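Local coordinates for protein putative L-alanine-DL-glutamate epimerase (Burkholderia xenovorans, PDB 3GO2) that probably catalyses a racemisation or epimerisation, as a magnesium-binding member of the mandelate racemase/muconate lactonizing enzyme family, at residues N104-Y108 and I369-W375; E269-G273 and I294-V298; S301-A305 and F332-N338; I313-N319 and N338-T344. All coordinates share one frame; numbering follows the deposited sequence.

Contacts 2, 3 and 4 lie within the barrel domain, whereas contact 1 joins the loop after helix 82-103 of the capping domain to the loop after strand 366-368. Contact 2 holds Glu269 and Thr270, each bound to its own magnesium ion. Contact 4, its centre about 13 Å away, brings His318 beside the Glu269 magnesium: His318 NE2 is 3.3 Å from Glu269 OE2. Contact 3 touches contact 2 where Asn296 packs on Ser301 and Ile304, and lies about 9 Å from contact 4 between centres, sharing Asn338. Contact 1, its centre about 16 to 21 Å from the centres of the others and away from the annotated sites, touches contact 2 through Trp375 and Val298 and contact 3 through Ala334.

Contact 1: N104-Y108 and I369-W375; sequences NVPCY and IPDRPGW
Ile369 lays its CG2 methyl obliquely against the Tyr108 ring, 3.6 Å from CE2, while its carbonyl accepts a hydrogen bond from a water that is also bonded to Tyr108 OH. Pro370 comes to the edge of the same ring with its carbonyl oxygen, close to the ring plane and 3.3 Å from CE2. Tyr108 reaches these neighbours with CG between its backbone N and carbonyl carbon (chi1 62°), and Pro106 CB rests over one of its faces. Asp371 approaches the phenol alongside, through CB. Arg372 contributes its carbonyl, which meets Pro106 CA in a CA-H...O contact; its guanidinium turns elsewhere, NH2 bonding Gly376 O. Pro373 lies beside Asn104, with CG 3.3 Å from OD1; Asn104 ends helix 82-103 in a Schellman motif. Gly374 is bridged to Pro106 by two backbone bonds to the residues before and after it: Gly374 N donates to Val105 O at 3.0 Å, nearly straight at 165°, and Gly374 O accepts Cys107 N at 2.9 Å from above the carbonyl plane. Trp375 then offers a ring face to Cys107, whose SG stands 3.6 Å from the centroid of the six-membered ring, 14° off its normal. Since both backbone bonds converge on one glycine, the two loops are held together there independently of side chains, supplemented by the Cys107 sulfur on the indole and the water between Tyr108 OH and Ile369 O.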
loop_
_atom_site.group_PDB
_atom_site.type_symbol
_atom_site.label_atom_id
_atom_site.label_comp_id
_atom_site.label_asym_id
_atom_site.label_seq_id
_atom_site.Cartn_x
_atom_site.Cartn_y
_atom_site.Cartn_z
ATOM N N ASN A 104 -11.858 26.246 41.869
ATOM C CA ASN A 104 -11.436 27.643 41.892
ATOM C C ASN A 104 -10.259 27.930 40.987
ATOM O O ASN A 104 -9.286 28.609 41.375
ATOM C CB ASN A 104 -11.115 28.088 43.324
ATOM C CG ASN A 104 -11.145 29.584 43.486
ATOM O OD1 ASN A 104 -12.001 30.271 42.916
ATOM N ND2 ASN A 104 -10.216 30.106 44.283
ATOM N N VAL A 105 -10.320 27.380 39.780
ATOM C CA VAL A 105 -9.271 27.580 38.805
ATOM C C VAL A 105 -9.853 27.902 37.436
ATOM O O VAL A 105 -10.977 27.497 37.125
ATOM C CB VAL A 105 -8.375 26.320 38.675
ATOM C CG1 VAL A 105 -7.666 26.033 39.978
ATOM C CG2 VAL A 105 -9.183 25.093 38.238
ATOM N N PRO A 106 -9.074 28.580 36.580
ATOM C CA PRO A 106 -9.495 28.721 35.180
ATOM C C PRO A 106 -9.507 27.367 34.510
ATOM O O PRO A 106 -8.778 26.475 34.903
ATOM C CB PRO A 106 -8.386 29.569 34.542
ATOM C CG PRO A 106 -7.547 30.038 35.667
ATOM C CD PRO A 106 -7.742 29.171 36.822
ATOM N N CYS A 107 -10.286 27.214 33.456
ATOM C CA CYS A 107 -10.385 25.889 32.834
ATOM C C CYS A 107 -9.060 25.351 32.298
ATOM O O CYS A 107 -8.843 24.137 32.343
ATOM C CB CYS A 107 -11.436 25.871 31.749
ATOM S SG CYS A 107 -13.111 25.628 32.430
ATOM N N TYR A 108 -8.152 26.215 31.825
ATOM C CA TYR A 108 -6.853 25.694 31.358
ATOM C C TYR A 108 -6.065 24.938 32.435
ATOM O O TYR A 108 -5.202 24.131 32.122
ATOM C CB TYR A 108 -6.008 26.787 30.704
ATOM C CG TYR A 108 -5.609 27.952 31.601
ATOM C CD1 TYR A 108 -4.708 27.803 32.641
ATOM C CD2 TYR A 108 -6.096 29.235 31.348
ATOM C CE1 TYR A 108 -4.342 28.894 33.426
ATOM C CE2 TYR A 108 -5.735 30.316 32.115
ATOM C CZ TYR A 108 -4.855 30.156 33.140
ATOM O OH TYR A 108 -4.505 31.260 33.896
ATOM N N ILE A 369 -5.466 35.686 27.564
ATOM C CA ILE A 369 -6.131 34.545 28.217
ATOM C C ILE A 369 -6.480 34.948 29.638
ATOM O O ILE A 369 -5.587 35.315 30.405
ATOM C CB ILE A 369 -5.202 33.323 28.247
ATOM C CG1 ILE A 369 -4.762 32.973 26.828
ATOM C CG2 ILE A 369 -5.892 32.102 28.956
ATOM C CD1 ILE A 369 -5.868 32.888 25.841
ATOM N N PRO A 370 -7.768 34.915 29.984
ATOM C CA PRO A 370 -8.201 35.330 31.321
ATOM C C PRO A 370 -7.774 34.326 32.383
ATOM O O PRO A 370 -7.384 33.197 32.041
ATOM C CB PRO A 370 -9.731 35.384 31.193
ATOM C CG PRO A 370 -10.055 34.412 30.082
ATOM C CD PRO A 370 -8.893 34.486 29.130
ATOM N N ASP A 371 -7.859 34.733 33.648
ATOM C CA ASP A 371 -7.490 33.877 34.773
ATOM C C ASP A 371 -8.556 33.782 35.859
ATOM O O ASP A 371 -8.228 33.622 37.045
ATOM C CB ASP A 371 -6.149 34.309 35.357
ATOM C CG ASP A 371 -6.176 35.690 35.955
ATOM O OD1 ASP A 371 -7.251 36.331 35.972
ATOM O OD2 ASP A 371 -5.081 36.140 36.400
ATOM N N ARG A 372 -9.815 33.806 35.450
ATOM C CA ARG A 372 -10.940 33.666 36.360
ATOM C C ARG A 372 -11.379 32.209 36.440
ATOM O O ARG A 372 -11.100 31.439 35.520
ATOM C CB ARG A 372 -12.119 34.507 35.872
ATOM C CG ARG A 372 -11.842 36.016 35.927
ATOM C CD ARG A 372 -13.021 36.861 35.475
ATOM N NE ARG A 372 -13.149 36.794 34.032
ATOM C CZ ARG A 372 -12.495 37.561 33.164
ATOM N NH1 ARG A 372 -11.650 38.488 33.573
ATOM N NH2 ARG A 372 -12.653 37.368 31.867
ATOM N N PRO A 373 -12.035 31.814 37.547
ATOM C CA PRO A 373 -12.441 30.410 37.597
ATOM C C PRO A 373 -13.415 30.072 36.457
ATOM O O PRO A 373 -14.346 30.830 36.200
ATOM C CB PRO A 373 -13.121 30.277 38.963
ATOM C CG PRO A 373 -12.435 31.360 39.804
ATOM C CD PRO A 373 -12.209 32.491 38.853
ATOM N N GLY A 374 -13.200 28.935 35.821
ATOM C CA GLY A 374 -14.010 28.523 34.697
ATOM C C GLY A 374 -13.476 29.041 33.370
ATOM O O GLY A 374 -12.287 29.296 33.217
ATOM N N TRP A 375 -14.365 29.176 32.399
ATOM C CA TRP A 375 -13.997 29.597 31.060
ATOM C C TRP A 375 -13.539 31.040 30.977
ATOM O O TRP A 375 -12.701 31.368 30.130
ATOM C CB TRP A 375 -15.151 29.393 30.080
ATOM C CG TRP A 375 -15.544 27.966 29.849
ATOM C CD1 TRP A 375 -16.795 27.456 29.962
ATOM C CD2 TRP A 375 -14.708 26.887 29.389
ATOM N NE1 TRP A 375 -16.799 26.110 29.654
ATOM C CE2 TRP A 375 -15.525 25.736 29.297
ATOM C CE3 TRP A 375 -13.359 26.782 29.026
ATOM C CZ2 TRP A 375 -15.024 24.488 28.868
ATOM C CZ3 TRP A 375 -12.870 25.518 28.604
ATOM C CH2 TRP A 375 -13.692 24.408 28.548
HETATM O O HOH W 1 -3.999 33.538 32.313
#

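Contact 2: E269-G273 and I294-V298; sequences ETLFG and IWNGV. With MG (magnesium ion), chain C; MG (magnesium ion), chain B.
Asn296 grips the loop 269-273 with both ends of its amide. ND2 donates to Leu271 O at 3.0 Å in a nearly straight bond (168°) that lies in the plane of both the amide and the carbonyl, and OD1 accepts Gly273 N at 3.0 Å, the donor somewhat tilted from the amide carbonyl plane. Next to it, Trp295 presents the edge of its ring to Thr270, whose carbonyl oxygen lies near the ring plane, 3.6 Å from CZ3. The Phe272 ring runs nearly parallel to the indole, planes 11° apart, but is slid aside, with 5.3 Å between centroids and little overlap. The same loop carries the metal ligands: Thr270 O binds one magnesium ion at 2.4 Å, together with two waters, Tyr249 OH and Pro78 O of a neighbouring subunit. Glu269, its chain extended beyond CG, carries OE2 to a second magnesium ion at 2.6 Å, which Asp219 also binds. A further shell positions the protein groups: Asp292 holds both Trp295 N, through OD2, and Asn296 ND2, through its carbonyl oxygen, while Glu276 OE1 accepts Phe272 N. The loop leaves the end of strand 265-267, just as Asp219 and Glu245 stand at the ends of 215-219 and 243-245: three carboxylates on successive strand ends, the characteristic magnesium site of the enolase-superfamily barrel.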
loop_
_atom_site.group_PDB
_atom_site.type_symbol
_atom_site.label_atom_id
_atom_site.label_comp_id
_atom_site.label_asym_id
_atom_site.label_seq_id
_atom_site.Cartn_x
_atom_site.Cartn_y
_atom_site.Cartn_z
ATOM N N GLU A 269 -12.725 21.157 10.364
ATOM C CA GLU A 269 -13.533 21.849 11.363
ATOM C C GLU A 269 -14.875 21.194 11.641
ATOM O O GLU A 269 -15.524 21.536 12.637
ATOM C CB GLU A 269 -13.764 23.317 10.976
ATOM C CG GLU A 269 -14.829 23.548 9.920
ATOM C CD GLU A 269 -14.958 24.997 9.538
ATOM O OE1 GLU A 269 -15.972 25.332 8.938
ATOM O OE2 GLU A 269 -14.080 25.798 9.860
ATOM N N THR A 270 -15.293 20.263 10.783
ATOM C CA THR A 270 -16.585 19.632 10.925
ATOM C C THR A 270 -16.481 18.204 11.443
ATOM O O THR A 270 -17.490 17.484 11.421
ATOM C CB THR A 270 -17.433 19.679 9.636
ATOM O OG1 THR A 270 -16.944 18.738 8.669
ATOM C CG2 THR A 270 -17.474 21.087 9.063
ATOM N N LEU A 271 -15.289 17.791 11.863
ATOM C CA LEU A 271 -15.036 16.398 12.233
ATOM C C LEU A 271 -15.023 16.184 13.755
ATOM O O LEU A 271 -14.697 17.100 14.536
ATOM C CB LEU A 271 -13.701 15.946 11.665
ATOM C CG LEU A 271 -13.483 16.070 10.172
ATOM C CD1 LEU A 271 -12.080 15.504 9.796
ATOM C CD2 LEU A 271 -14.598 15.380 9.395
ATOM N N PHE A 272 -15.316 14.952 14.142
ATOM C CA PHE A 272 -15.441 14.534 15.537
ATOM C C PHE A 272 -14.489 13.387 15.903
ATOM O O PHE A 272 -14.542 12.309 15.318
ATOM C CB PHE A 272 -16.873 14.067 15.838
ATOM C CG PHE A 272 -17.905 15.124 15.663
ATOM C CD1 PHE A 272 -18.367 15.856 16.743
ATOM C CD2 PHE A 272 -18.458 15.367 14.418
ATOM C CE1 PHE A 272 -19.337 16.823 16.565
ATOM C CE2 PHE A 272 -19.413 16.322 14.247
ATOM C CZ PHE A 272 -19.854 17.053 15.326
ATOM N N GLY A 273 -13.675 13.628 16.924
ATOM C CA GLY A 273 -12.830 12.624 17.539
ATOM C C GLY A 273 -11.624 12.240 16.726
ATOM O O GLY A 273 -11.558 12.473 15.535
ATOM N N ILE A 294 -16.078 23.453 20.418
ATOM C CA ILE A 294 -17.461 23.711 20.806
ATOM C C ILE A 294 -18.329 22.473 20.475
ATOM O O ILE A 294 -19.154 22.021 21.278
ATOM C CB ILE A 294 -17.985 24.968 20.061
ATOM C CG1 ILE A 294 -17.112 26.193 20.343
ATOM C CG2 ILE A 294 -19.451 25.221 20.392
ATOM C CD1 ILE A 294 -16.771 26.431 21.823
ATOM N N TRP A 295 -18.114 21.921 19.291
ATOM C CA TRP A 295 -18.742 20.687 18.867
ATOM C C TRP A 295 -18.224 19.445 19.636
ATOM O O TRP A 295 -19.002 18.598 20.077
ATOM C CB TRP A 295 -18.440 20.486 17.382
ATOM C CG TRP A 295 -19.307 21.273 16.465
ATOM C CD1 TRP A 295 -20.011 22.406 16.755
ATOM C CD2 TRP A 295 -19.588 20.963 15.099
ATOM N NE1 TRP A 295 -20.723 22.817 15.647
ATOM C CE2 TRP A 295 -20.475 21.942 14.620
ATOM C CE3 TRP A 295 -19.166 19.943 14.235
ATOM C CZ2 TRP A 295 -20.968 21.925 13.308
ATOM C CZ3 TRP A 295 -19.674 19.922 12.946
ATOM C CH2 TRP A 295 -20.547 20.911 12.498
ATOM N N ASN A 296 -16.898 19.308 19.728
ATOM C CA ASN A 296 -16.292 18.069 20.274
ATOM C C ASN A 296 -16.309 17.959 21.791
ATOM O O ASN A 296 -16.288 16.859 22.350
ATOM C CB ASN A 296 -14.852 17.921 19.770
ATOM C CG ASN A 296 -14.777 17.243 18.428
ATOM O OD1 ASN A 296 -14.750 16.012 18.355
ATOM N ND2 ASN A 296 -14.677 18.035 17.370
ATOM N N GLY A 297 -16.345 19.114 22.460
ATOM C CA GLY A 297 -15.948 19.211 23.854
ATOM C C GLY A 297 -14.458 19.453 23.915
ATOM O O GLY A 297 -13.665 18.875 23.152
ATOM N N VAL A 298 -14.039 20.313 24.830
ATOM C CA VAL A 298 -12.635 20.613 24.951
ATOM C C VAL A 298 -11.785 19.427 25.416
ATOM O O VAL A 298 -10.627 19.317 24.998
ATOM C CB VAL A 298 -12.438 21.880 25.882
ATOM C CG1 VAL A 298 -10.991 22.033 26.331
ATOM C CG2 VAL A 298 -12.943 23.128 25.150
HETATM MG MG MG C . -19.110 16.635 9.928
HETATM MG MG MG B . -14.438 27.593 8.056
HETATM O O HOH W 2 -16.211 27.826 8.059
HETATM O O HOH W 3 -14.032 25.854 6.477
HETATM O O HOH W 4 -20.806 15.375 10.993
HETATM O O HOH W 5 -18.037 14.352 9.985
#

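Contact 3: S301-A305 and F332-N338; sequences SMKIA and FAAAVPN
Met302 and Val336 meet at the apolar centre, the SD atom 3.8 Å from CG2, and the two side chains pass each other, running in opposing senses. The same sulfur lies 3.6 Å from Phe332 CD1 and obliquely to the ring, a Met-aromatic contact with the centroid 4.6 Å away. The Met302 chain is bent at chi2 and chi3, which folds CE back toward Ala335 CB at 4.0 Å. Ala305 CB packs on both methyls of Val336, 4.0 Å from CG2, and that CG2 also sits over one face of the Phe332 ring. Helices 298-310 and 323-335, which come together here, are consecutive outer helices of the (β/α)-barrel typical of the enolase superfamily; from the second of the two segments, Phe332 touches Pro317 and Val336 touches Val315 of the intervening strand 314-317. Toward the rim, Ser301 meets the ring from the side, its carbonyl oxygen near the ring plane and 3.6 Å from CE1, while its hydroxyl bonds Gly297 O. Val336 O accepts a bond from Arg116 NH1. At the polar edge Asn338 ND2 donates to Ala305 O at 3.0 Å (153°), with donor and acceptor each tilted out of the other's plane.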
loop_
_atom_site.group_PDB
_atom_site.type_symbol
_atom_site.label_atom_id
_atom_site.label_comp_id
_atom_site.label_asym_id
_atom_site.label_seq_id
_atom_site.Cartn_x
_atom_site.Cartn_y
_atom_site.Cartn_z
ATOM N N SER A 301 -11.183 17.422 22.536
ATOM C CA SER A 301 -10.338 18.187 21.632
ATOM C C SER A 301 -8.875 18.114 22.034
ATOM O O SER A 301 -8.010 18.180 21.162
ATOM C CB SER A 301 -10.801 19.646 21.555
ATOM O OG SER A 301 -12.128 19.670 21.094
ATOM N N MET A 302 -8.583 17.991 23.336
ATOM C CA MET A 302 -7.193 17.796 23.768
ATOM C C MET A 302 -6.618 16.474 23.209
ATOM O O MET A 302 -5.447 16.401 22.786
ATOM C CB MET A 302 -7.071 17.844 25.311
ATOM C CG MET A 302 -7.441 19.179 25.943
ATOM S SD MET A 302 -6.642 20.694 25.322
ATOM C CE MET A 302 -4.957 20.310 25.894
ATOM N N LYS A 303 -7.456 15.431 23.168
ATOM C CA LYS A 303 -7.077 14.157 22.595
ATOM C C LYS A 303 -6.704 14.303 21.098
ATOM O O LYS A 303 -5.654 13.811 20.637
ATOM C CB LYS A 303 -8.215 13.135 22.761
ATOM C CG LYS A 303 -8.611 12.815 24.204
ATOM C CD LYS A 303 -9.800 11.857 24.240
ATOM C CE LYS A 303 -10.267 11.623 25.660
ATOM N NZ LYS A 303 -11.515 10.743 25.674
ATOM N N ILE A 304 -7.566 14.995 20.354
ATOM C CA ILE A 304 -7.350 15.269 18.945
ATOM C C ILE A 304 -6.065 16.098 18.752
ATOM O O ILE A 304 -5.250 15.816 17.867
ATOM C CB ILE A 304 -8.540 15.999 18.334
ATOM C CG1 ILE A 304 -9.809 15.166 18.440
ATOM C CG2 ILE A 304 -8.254 16.385 16.888
ATOM C CD1 ILE A 304 -11.078 16.028 18.194
ATOM N N ALA A 305 -5.868 17.108 19.591
ATOM C CA ALA A 305 -4.644 17.896 19.506
ATOM C C ALA A 305 -3.373 17.059 19.704
ATOM O O ALA A 305 -2.380 17.230 18.988
ATOM C CB ALA A 305 -4.683 19.047 20.513
ATOM N N PHE A 332 -8.567 26.223 25.643
ATOM C CA PHE A 332 -7.965 25.193 24.802
ATOM C C PHE A 332 -6.654 25.691 24.201
ATOM O O PHE A 332 -5.617 25.008 24.264
ATOM C CB PHE A 332 -8.952 24.848 23.698
ATOM C CG PHE A 332 -8.403 23.959 22.622
ATOM C CD1 PHE A 332 -8.311 22.583 22.798
ATOM C CD2 PHE A 332 -8.026 24.492 21.406
ATOM C CE1 PHE A 332 -7.819 21.761 21.747
ATOM C CE2 PHE A 332 -7.543 23.681 20.383
ATOM C CZ PHE A 332 -7.463 22.323 20.554
ATOM N N ALA A 333 -6.705 26.878 23.612
ATOM C CA ALA A 333 -5.534 27.476 22.965
ATOM C C ALA A 333 -4.374 27.727 23.940
ATOM O O ALA A 333 -3.202 27.642 23.566
ATOM C CB ALA A 333 -5.927 28.793 22.292
ATOM N N ALA A 334 -4.695 28.042 25.187
ATOM C CA ALA A 334 -3.676 28.244 26.193
ATOM C C ALA A 334 -2.821 27.019 26.508
ATOM O O ALA A 334 -1.633 27.143 26.846
ATOM C CB ALA A 334 -4.325 28.782 27.469
ATOM N N ALA A 335 -3.418 25.823 26.403
ATOM C CA ALA A 335 -2.826 24.593 26.867
ATOM C C ALA A 335 -2.196 23.729 25.754
ATOM O O ALA A 335 -1.389 22.825 26.031
ATOM C CB ALA A 335 -3.901 23.775 27.619
ATOM N N VAL A 336 -2.586 23.976 24.506
ATOM C CA VAL A 336 -2.118 23.136 23.388
ATOM C C VAL A 336 -0.765 23.610 22.847
ATOM O O VAL A 336 -0.672 24.741 22.386
ATOM C CB VAL A 336 -3.147 23.125 22.260
ATOM C CG1 VAL A 336 -2.565 22.470 21.031
ATOM C CG2 VAL A 336 -4.419 22.382 22.743
ATOM N N PRO A 337 0.301 22.763 22.895
ATOM C CA PRO A 337 1.573 23.257 22.361
ATOM C C PRO A 337 1.519 23.511 20.866
ATOM O O PRO A 337 2.016 24.544 20.395
ATOM C CB PRO A 337 2.564 22.113 22.640
ATOM C CG PRO A 337 1.715 20.910 22.800
ATOM C CD PRO A 337 0.441 21.405 23.441
ATOM N N ASN A 338 0.917 22.588 20.133
ATOM C CA ASN A 338 0.925 22.611 18.672
ATOM C C ASN A 338 -0.217 23.480 18.112
ATOM O O ASN A 338 -1.084 23.002 17.397
ATOM C CB ASN A 338 0.912 21.175 18.097
ATOM C CG ASN A 338 -0.247 20.309 18.636
ATOM O OD1 ASN A 338 -0.501 20.290 19.842
ATOM N ND2 ASN A 338 -0.910 19.570 17.747
#

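Contact 4: I313-N319 and N338-T344; sequences INVAPHN and NLRIMET
Glu343 and Asn319 join the ends of two neighbouring barrel strands, 314-317 and 342-344, which run the same way and are linked through helix 323-335 in a beta-alpha-beta crossover. Asn319 N donates to Glu343 OE1 at 2.8 Å, almost straight at 170°, arriving from above the carboxylate plane. In return Asn319 ND2 bonds Glu343 O at 3.0 Å, with that oxygen in the amide plane, so one residue grips both the side chain and the backbone of the other. Glu343 reaches across fully extended, CG anti to the backbone N (chi1 -175°). Its OE1 also lies at the edge of the nearly coplanar His318 ring, 3.1 Å from CD2, and its OE2 bonds Ser124 OG and makes a long, weak ion pair with Lys163. His318 ND1 pairs with Asp292, an arrangement that recalls the His-Asp pair of mandelate racemase. At the other end Asn338 sends ND2 to Ile313 O, 3.0 Å away and straight at 170°, each in the other's plane, while its carbonyl accepts Val315 N at 2.8 Å. Arg340 N answers with a bond to Val315 O, completing the single bridge between Val315 and Leu339. Between the two polar ends, Pro317 lies roughly perpendicular to the Leu339 and Met342 side chains, CG 3.9 Å from Met342 CG. Asn314 and Arg340 turn their polar ends to a neighbouring subunit, where Glu227 forms a salt bridge with Arg340. Buried Ile341 O, lacking a conventional hydrogen-bond partner, makes a CA-H...O contact with Ala316 CA and lies 3.2 Å from Ala316 CB.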
loop_
_atom_site.group_PDB
_atom_site.type_symbol
_atom_site.label_atom_id
_atom_site.label_comp_id
_atom_site.label_asym_id
_atom_site.label_seq_id
_atom_site.Cartn_x
_atom_site.Cartn_y
_atom_site.Cartn_z
ATOM N N ILE A 313 1.361 18.093 13.074
ATOM C CA ILE A 313 0.357 18.983 12.548
ATOM C C ILE A 313 -0.098 19.918 13.660
ATOM O O ILE A 313 -0.433 19.460 14.744
ATOM C CB ILE A 313 -0.867 18.159 12.043
ATOM C CG1 ILE A 313 -0.458 17.263 10.874
ATOM C CG2 ILE A 313 -2.038 19.068 11.665
ATOM C CD1 ILE A 313 -1.529 16.253 10.471
ATOM N N ASN A 314 -0.085 21.222 13.392
ATOM C CA ASN A 314 -0.602 22.191 14.334
ATOM C C ASN A 314 -2.095 22.380 14.106
ATOM O O ASN A 314 -2.619 22.153 12.993
ATOM C CB ASN A 314 0.150 23.527 14.191
ATOM C CG ASN A 314 1.552 23.457 14.761
ATOM O OD1 ASN A 314 1.921 22.464 15.372
ATOM N ND2 ASN A 314 2.349 24.512 14.541
ATOM N N VAL A 315 -2.780 22.795 15.172
ATOM C CA VAL A 315 -4.251 22.870 15.167
ATOM C C VAL A 315 -4.726 24.286 15.392
ATOM O O VAL A 315 -3.998 25.114 15.965
ATOM C CB VAL A 315 -4.867 21.939 16.239
ATOM C CG1 VAL A 315 -4.429 20.514 16.020
ATOM C CG2 VAL A 315 -4.472 22.393 17.654
ATOM N N ALA A 316 -5.930 24.583 14.928
ATOM C CA ALA A 316 -6.533 25.898 15.148
ATOM C C ALA A 316 -7.981 25.693 15.573
ATOM O O ALA A 316 -8.703 24.949 14.935
ATOM C CB ALA A 316 -6.488 26.746 13.878
ATOM N N PRO A 317 -8.420 26.384 16.634
ATOM C CA PRO A 317 -9.848 26.277 16.970
ATOM C C PRO A 317 -10.776 26.920 15.964
ATOM O O PRO A 317 -10.417 27.922 15.317
ATOM C CB PRO A 317 -9.970 27.045 18.294
ATOM C CG PRO A 317 -8.653 27.400 18.685
ATOM C CD PRO A 317 -7.662 27.133 17.643
ATOM N N HIS A 318 -11.959 26.316 15.819
ATOM C CA HIS A 318 -13.059 26.883 15.066
ATOM C C HIS A 318 -13.853 27.754 16.044
ATOM O O HIS A 318 -14.392 27.275 17.051
ATOM C CB HIS A 318 -13.914 25.758 14.520
ATOM C CG HIS A 318 -14.945 26.194 13.546
ATOM N ND1 HIS A 318 -16.067 25.441 13.290
ATOM C CD2 HIS A 318 -15.001 27.261 12.708
ATOM C CE1 HIS A 318 -16.768 26.020 12.336
ATOM N NE2 HIS A 318 -16.158 27.134 11.977
ATOM N N ASN A 319 -13.918 29.047 15.763
ATOM C CA ASN A 319 -14.480 29.976 16.728
ATOM C C ASN A 319 -15.139 31.135 16.024
ATOM O O ASN A 319 -14.452 32.056 15.601
ATOM C CB ASN A 319 -13.363 30.486 17.638
ATOM C CG ASN A 319 -13.874 31.378 18.735
ATOM O OD1 ASN A 319 -14.784 31.003 19.459
ATOM N ND2 ASN A 319 -13.308 32.573 18.850
ATOM N N ASN A 338 0.917 22.588 20.133
ATOM C CA ASN A 338 0.925 22.611 18.672
ATOM C C ASN A 338 -0.217 23.480 18.112
ATOM O O ASN A 338 -1.084 23.002 17.397
ATOM C CB ASN A 338 0.912 21.175 18.097
ATOM C CG ASN A 338 -0.247 20.309 18.636
ATOM O OD1 ASN A 338 -0.501 20.290 19.842
ATOM N ND2 ASN A 338 -0.910 19.570 17.747
ATOM N N LEU A 339 -0.205 24.769 18.477
ATOM C CA LEU A 339 -1.261 25.712 18.124
ATOM C C LEU A 339 -0.848 26.569 16.932
ATOM O O LEU A 339 0.124 27.341 17.011
ATOM C CB LEU A 339 -1.602 26.620 19.311
ATOM C CG LEU A 339 -2.646 27.710 19.070
ATOM C CD1 LEU A 339 -4.067 27.136 18.971
ATOM C CD2 LEU A 339 -2.571 28.774 20.185
ATOM N N ARG A 340 -1.591 26.464 15.834
ATOM C CA ARG A 340 -1.279 27.253 14.643
ATOM C C ARG A 340 -1.586 28.738 14.816
ATOM O O ARG A 340 -0.738 29.613 14.514
ATOM C CB ARG A 340 -2.066 26.748 13.402
ATOM C CG ARG A 340 -1.704 27.528 12.124
ATOM C CD ARG A 340 -0.264 27.276 11.764
ATOM N NE ARG A 340 0.254 28.081 10.671
ATOM C CZ ARG A 340 0.850 29.267 10.808
ATOM N NH1 ARG A 340 0.937 29.864 11.993
ATOM N NH2 ARG A 340 1.333 29.879 9.743
ATOM N N ILE A 341 -2.813 28.996 15.258
ATOM C CA ILE A 341 -3.435 30.329 15.344
ATOM C C ILE A 341 -4.849 30.102 15.883
ATOM O O ILE A 341 -5.312 28.962 15.886
ATOM C CB ILE A 341 -3.494 31.012 13.964
ATOM C CG1 ILE A 341 -3.823 32.493 14.084
ATOM C CG2 ILE A 341 -4.509 30.341 13.036
ATOM C CD1 ILE A 341 -3.448 33.275 12.810
ATOM N N MET A 342 -5.533 31.159 16.341
ATOM C CA MET A 342 -6.933 31.052 16.798
ATOM C C MET A 342 -7.857 31.979 16.002
ATOM O O MET A 342 -7.596 33.164 15.831
ATOM C CB MET A 342 -7.097 31.325 18.310
ATOM C CG MET A 342 -8.574 31.319 18.816
ATOM S SD MET A 342 -8.632 31.243 20.637
ATOM C CE MET A 342 -10.261 32.058 20.844
ATOM N N GLU A 343 -8.936 31.409 15.496
ATOM C CA GLU A 343 -9.986 32.171 14.844
ATOM C C GLU A 343 -10.762 33.026 15.825
ATOM O O GLU A 343 -11.070 32.588 16.904
ATOM C CB GLU A 343 -10.986 31.185 14.206
ATOM C CG GLU A 343 -12.079 31.873 13.389
ATOM C CD GLU A 343 -13.030 30.900 12.727
ATOM O OE1 GLU A 343 -13.113 29.733 13.183
ATOM O OE2 GLU A 343 -13.690 31.315 11.746
ATOM N N THR A 344 -11.147 34.230 15.421
ATOM C CA THR A 344 -12.166 34.956 16.185
ATOM C C THR A 344 -12.868 35.936 15.253
ATOM O O THR A 344 -12.272 36.389 14.283
ATOM C CB THR A 344 -11.554 35.676 17.417
ATOM O OG1 THR A 344 -12.582 35.994 18.344
ATOM C CG2 THR A 344 -10.808 36.948 17.010
#